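Local coordinates for protein LamCAT (Aquimarina sp., PDB 6M6P) that probably hydrolyses beta-1,3-glucosidic bonds of laminarin, as a glycoside hydrolase family 16 laminarinase built on a concanavalin-like beta-sandwich, at residues A[69-74]-A[196-201]; A[85-90]-A[221-226]. All coordinates share one frame; numbering follows the deposited sequence.

Interaction 1. Residues A[69-74]-A[196-201]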
# COMPACT_ATOMS: atom_id res chain seq x y z
N ARG A 69 -9.38 -3.88 1.67
CA ARG A 69 -8.60 -2.62 1.70
C ARG A 69 -8.74 -2.06 3.11
O ARG A 69 -9.83 -1.62 3.45
CB ARG A 69 -9.10 -1.64 0.63
CG ARG A 69 -8.51 -0.24 0.75
CD ARG A 69 -8.53 0.48 -0.59
NE ARG A 69 -8.34 1.91 -0.48
CZ ARG A 69 -8.06 2.72 -1.50
NH1 ARG A 69 -7.89 2.25 -2.73
NH2 ARG A 69 -7.94 4.02 -1.28
N MET A 70 -7.66 -1.99 3.87
CA MET A 70 -7.72 -1.50 5.26
C MET A 70 -6.76 -0.33 5.39
O MET A 70 -5.72 -0.29 4.70
CB MET A 70 -7.39 -2.60 6.28
CG MET A 70 -6.19 -3.44 5.88
SD MET A 70 -6.17 -5.01 6.72
CE MET A 70 -5.87 -4.42 8.38
N LYS A 71 -7.12 0.63 6.23
CA LYS A 71 -6.37 1.88 6.38
C LYS A 71 -6.35 2.29 7.84
O LYS A 71 -7.26 1.98 8.61
CB LYS A 71 -6.99 3.00 5.55
CG LYS A 71 -8.33 3.50 6.08
CD LYS A 71 -9.05 4.42 5.14
CE LYS A 71 -10.48 4.72 5.56
NZ LYS A 71 -11.16 5.49 4.50
N THR A 72 -5.35 3.09 8.17
CA THR A 72 -5.09 3.54 9.55
C THR A 72 -5.75 4.91 9.73
O THR A 72 -5.68 5.44 10.83
CB THR A 72 -3.58 3.38 9.71
OG1 THR A 72 -3.34 2.53 10.82
CG2 THR A 72 -2.86 4.70 9.85
N GLN A 73 -6.40 5.43 8.68
CA GLN A 73 -6.94 6.82 8.57
C GLN A 73 -7.89 7.16 9.73
O GLN A 73 -8.83 6.39 10.03
CB GLN A 73 -7.65 7.02 7.21
CG GLN A 73 -8.15 8.44 6.95
CD GLN A 73 -8.88 8.62 5.63
OE1 GLN A 73 -9.27 7.65 4.96
NE2 GLN A 73 -9.07 9.87 5.24
N GLY A 74 -7.70 8.33 10.32
CA GLY A 74 -8.57 8.89 11.37
C GLY A 74 -8.25 8.29 12.72
O GLY A 74 -8.84 8.74 13.69
N ASN A 196 1.19 14.82 7.81
CA ASN A 196 0.87 13.50 8.38
C ASN A 196 0.33 12.61 7.26
O ASN A 196 -0.42 13.08 6.40
CB ASN A 196 -0.08 13.62 9.57
CG ASN A 196 0.63 13.90 10.88
OD1 ASN A 196 0.66 13.06 11.77
ND2 ASN A 196 1.23 15.07 11.00
N PHE A 197 0.73 11.34 7.27
CA PHE A 197 0.24 10.31 6.33
C PHE A 197 -0.22 9.09 7.12
O PHE A 197 0.42 8.72 8.13
CB PHE A 197 1.34 9.90 5.36
CG PHE A 197 1.54 10.82 4.18
CD1 PHE A 197 1.99 12.12 4.37
CD2 PHE A 197 1.37 10.36 2.89
CE1 PHE A 197 2.23 12.94 3.29
CE2 PHE A 197 1.60 11.19 1.81
CZ PHE A 197 2.03 12.48 2.01
N PHE A 198 -1.31 8.48 6.68
CA PHE A 198 -1.78 7.21 7.26
C PHE A 198 -1.39 6.07 6.32
O PHE A 198 -1.00 6.29 5.17
CB PHE A 198 -3.28 7.24 7.53
CG PHE A 198 -4.13 7.48 6.33
CD1 PHE A 198 -4.56 6.43 5.55
CD2 PHE A 198 -4.57 8.76 6.02
CE1 PHE A 198 -5.39 6.66 4.46
CE2 PHE A 198 -5.37 9.00 4.92
CZ PHE A 198 -5.79 7.95 4.14
N ILE A 199 -1.52 4.86 6.85
CA ILE A 199 -1.08 3.61 6.21
C ILE A 199 -2.30 2.94 5.58
O ILE A 199 -3.41 3.04 6.12
CB ILE A 199 -0.37 2.73 7.25
CG1 ILE A 199 1.00 3.32 7.59
CG2 ILE A 199 -0.27 1.31 6.75
CD1 ILE A 199 1.74 2.58 8.70
N LEU A 200 -2.06 2.28 4.46
CA LEU A 200 -3.05 1.38 3.82
C LEU A 200 -2.41 0.03 3.48
O LEU A 200 -1.18 -0.04 3.21
CB LEU A 200 -3.61 2.03 2.56
CG LEU A 200 -4.33 3.37 2.73
CD1 LEU A 200 -3.40 4.52 2.40
CD2 LEU A 200 -5.55 3.41 1.82
N LEU A 201 -3.23 -0.99 3.53
CA LEU A 201 -2.95 -2.33 2.97
C LEU A 201 -4.11 -2.72 2.07
O LEU A 201 -5.27 -2.60 2.50
CB LEU A 201 -2.81 -3.33 4.12
CG LEU A 201 -1.50 -3.27 4.89
CD1 LEU A 201 -1.55 -4.18 6.11
CD2 LEU A 201 -0.33 -3.63 3.97
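Gln73 lies across one face of the Phe198 ring, its CB 3.4 Å from the ring centroid and almost on the ring normal, a CH-pi contact. The amide continues this stack, its plane only 10° from the ring plane. With CG anti to the backbone N (chi1 -175°) and an extended chain, Gln73 can run over the ring from CB to CD. Thr72 closes in beside it, CG2 3.5 Å from Phe198 CB. This is the tight end of the contact, with Ile106 of helix 106-109 against both Gln73 and Phe198.

The antiparallel strands are tied by Met70 and Leu201, a hydrogen-bonded pair with two nearly straight 2.8 Å bonds, Met70 N to Leu201 O and Leu201 N to Met70 O. Thr72 N also bonds Ile199 O. Packing is looser toward Lys71, whose partly exposed chain leads away from Leu200; its NZ bonds Gln73 OE1 at 2.9 Å and forms a salt bridge with Glu23. Arg69 meets Leu200 lightly, NE 3.9 Å from CD2, while its NH2 hydrogen-bonds O6 of a bound glucose unit. Paired backbone thus fixes a strand presenting a sugar-binding arginine, while ring stack and lysine bond probably limit rotation of the Gln73 amide.

Interaction 2. Residues A[85-90]-A[221-226]. With CA (calcium ion), chain C.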
# COMPACT_ATOMS: atom_id res chain seq x y z
N ALA A 85 6.74 -3.17 6.73
CA ALA A 85 5.87 -4.36 6.85
C ALA A 85 6.62 -5.55 6.27
O ALA A 85 7.32 -5.39 5.24
CB ALA A 85 4.55 -4.15 6.15
N ARG A 86 6.42 -6.71 6.89
CA ARG A 86 6.90 -8.02 6.41
C ARG A 86 5.73 -8.72 5.72
O ARG A 86 4.73 -9.01 6.38
CB ARG A 86 7.47 -8.81 7.58
CG ARG A 86 8.08 -10.14 7.18
CD ARG A 86 8.95 -10.66 8.29
NE ARG A 86 9.63 -11.85 7.83
CZ ARG A 86 9.28 -13.10 8.09
NH1 ARG A 86 8.24 -13.38 8.87
NH2 ARG A 86 9.98 -14.09 7.57
N ILE A 87 5.86 -8.93 4.42
CA ILE A 87 4.72 -9.29 3.52
C ILE A 87 5.10 -10.49 2.66
O ILE A 87 6.22 -10.50 2.09
CB ILE A 87 4.33 -8.09 2.65
CG1 ILE A 87 3.85 -6.92 3.50
CG2 ILE A 87 3.31 -8.52 1.60
CD1 ILE A 87 3.50 -5.67 2.69
N ALA A 88 4.17 -11.42 2.50
CA ALA A 88 4.21 -12.45 1.45
C ALA A 88 2.94 -12.33 0.62
O ALA A 88 1.85 -12.33 1.19
CB ALA A 88 4.37 -13.81 2.07
N MET A 89 3.08 -12.18 -0.69
CA MET A 89 1.94 -11.78 -1.57
C MET A 89 1.85 -12.74 -2.74
O MET A 89 2.85 -13.31 -3.20
CB MET A 89 2.11 -10.34 -2.08
CG MET A 89 3.18 -10.17 -3.16
SD MET A 89 3.72 -8.48 -3.37
CE MET A 89 4.93 -8.35 -2.06
N PRO A 90 0.64 -12.94 -3.28
CA PRO A 90 0.47 -13.83 -4.41
C PRO A 90 1.04 -13.18 -5.68
O PRO A 90 1.32 -11.98 -5.71
CB PRO A 90 -1.05 -14.04 -4.47
CG PRO A 90 -1.61 -12.75 -3.92
CD PRO A 90 -0.61 -12.30 -2.86
N ALA A 221 -6.79 -16.32 -3.39
CA ALA A 221 -5.37 -15.91 -3.34
C ALA A 221 -5.09 -15.19 -2.03
O ALA A 221 -5.92 -14.38 -1.61
CB ALA A 221 -5.06 -15.05 -4.53
N ARG A 222 -3.95 -15.47 -1.41
CA ARG A 222 -3.68 -14.96 -0.04
C ARG A 222 -2.50 -14.00 -0.04
O ARG A 222 -1.46 -14.35 -0.58
CB ARG A 222 -3.43 -16.12 0.92
CG ARG A 222 -4.73 -16.82 1.28
CD ARG A 222 -4.51 -18.28 1.59
NE ARG A 222 -3.64 -18.40 2.74
CZ ARG A 222 -4.04 -18.62 3.99
NH1 ARG A 222 -5.32 -18.73 4.27
NH2 ARG A 222 -3.14 -18.74 4.95
N MET A 223 -2.68 -12.84 0.58
CA MET A 223 -1.54 -11.98 0.97
C MET A 223 -1.38 -12.07 2.48
O MET A 223 -2.35 -11.80 3.21
CB MET A 223 -1.77 -10.54 0.56
CG MET A 223 -0.66 -9.65 1.05
SD MET A 223 -0.73 -7.95 0.47
CE MET A 223 -2.47 -7.75 0.14
N LEU A 224 -0.18 -12.41 2.95
CA LEU A 224 0.08 -12.56 4.40
C LEU A 224 0.96 -11.40 4.86
O LEU A 224 1.93 -11.07 4.19
CB LEU A 224 0.69 -13.93 4.66
CG LEU A 224 -0.31 -15.00 5.10
CD1 LEU A 224 -1.18 -15.49 3.95
CD2 LEU A 224 0.41 -16.17 5.75
N VAL A 225 0.59 -10.78 5.97
CA VAL A 225 1.33 -9.66 6.60
C VAL A 225 1.69 -10.10 8.01
O VAL A 225 0.80 -10.22 8.83
CB VAL A 225 0.53 -8.34 6.56
CG1 VAL A 225 1.35 -7.17 7.08
CG2 VAL A 225 0.04 -8.05 5.15
N ASP A 226 2.97 -10.40 8.24
CA ASP A 226 3.51 -10.77 9.57
C ASP A 226 3.33 -9.57 10.51
O ASP A 226 2.91 -9.78 11.66
CB ASP A 226 4.95 -11.24 9.47
CG ASP A 226 5.48 -11.89 10.74
OD1 ASP A 226 4.66 -12.11 11.65
OD2 ASP A 226 6.72 -12.15 10.82
CA CA C . 2.95 -11.20 13.35
O HOH W 1 5.16 -10.39 14.78
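Asp226 uses its two carboxylate oxygens differently: OD2 takes a salt bridge from Arg86 NH1 at 2.8 Å, while OD1 binds the calcium ion at 2.6 Å. Its backbone O, 2.2 Å from the calcium, completes a two-point grip on the metal, which water 1 and the carbonyls of Glu11 and Gly49 also bind. The guanidinium offers its edge, but OD2 is met from above the carboxylate plane, the two planes being 66° apart. Arg86 sends CG out opposite its own N (chi1 -176°) and stays extended to NE, which carries the guanidinium out to the carboxylate at a slant. Replacing Arg86 by alanine is likely to leave Asp226 OD2 without its positive mate and the carboxylate held chiefly through its calcium-bound OD1.

Behind this shell, Asp226 N donates to Arg86 O at 2.9 Å, anchoring the residue's backbone. Ala88 and Leu224 follow as a hydrogen-bonded antiparallel pair, Ala88 N to Leu224 O 2.8 Å and Leu224 N to Ala88 O 2.7 Å. At the far end Pro90 packs its CD 4.0 Å from Met223 CB.

Ile87 and Met223 reach Phe99 and Pro97 of strand 95-103, respectively. Strand 158-164 flanks strand 81-88, and strand 50-60 borders strand 221-232.

The centres of interactions 1 and 2 lie about 17 Å apart, and the two meet where Leu201 CD1 comes 4.3 Å from Val225 CG1. Along the chain their segments alternate: 69-74, 85-90, 196-201, 221-226. Strand 63-71 is followed by strand 81-88, and strand 197-205 by strand 221-232, yet each pairs with a strand more than a hundred residues away. Such long-range antiparallel pairing accords with the concanavalin-like beta-sandwich of family 16. Strand 95-103 packs against side chains of both contacts. Thus the sugar-binding side, at interaction 1, and the calcium site, at interaction 2, lie in the same sandwich, and the two contacts touch through the Leu201–Val225 packing.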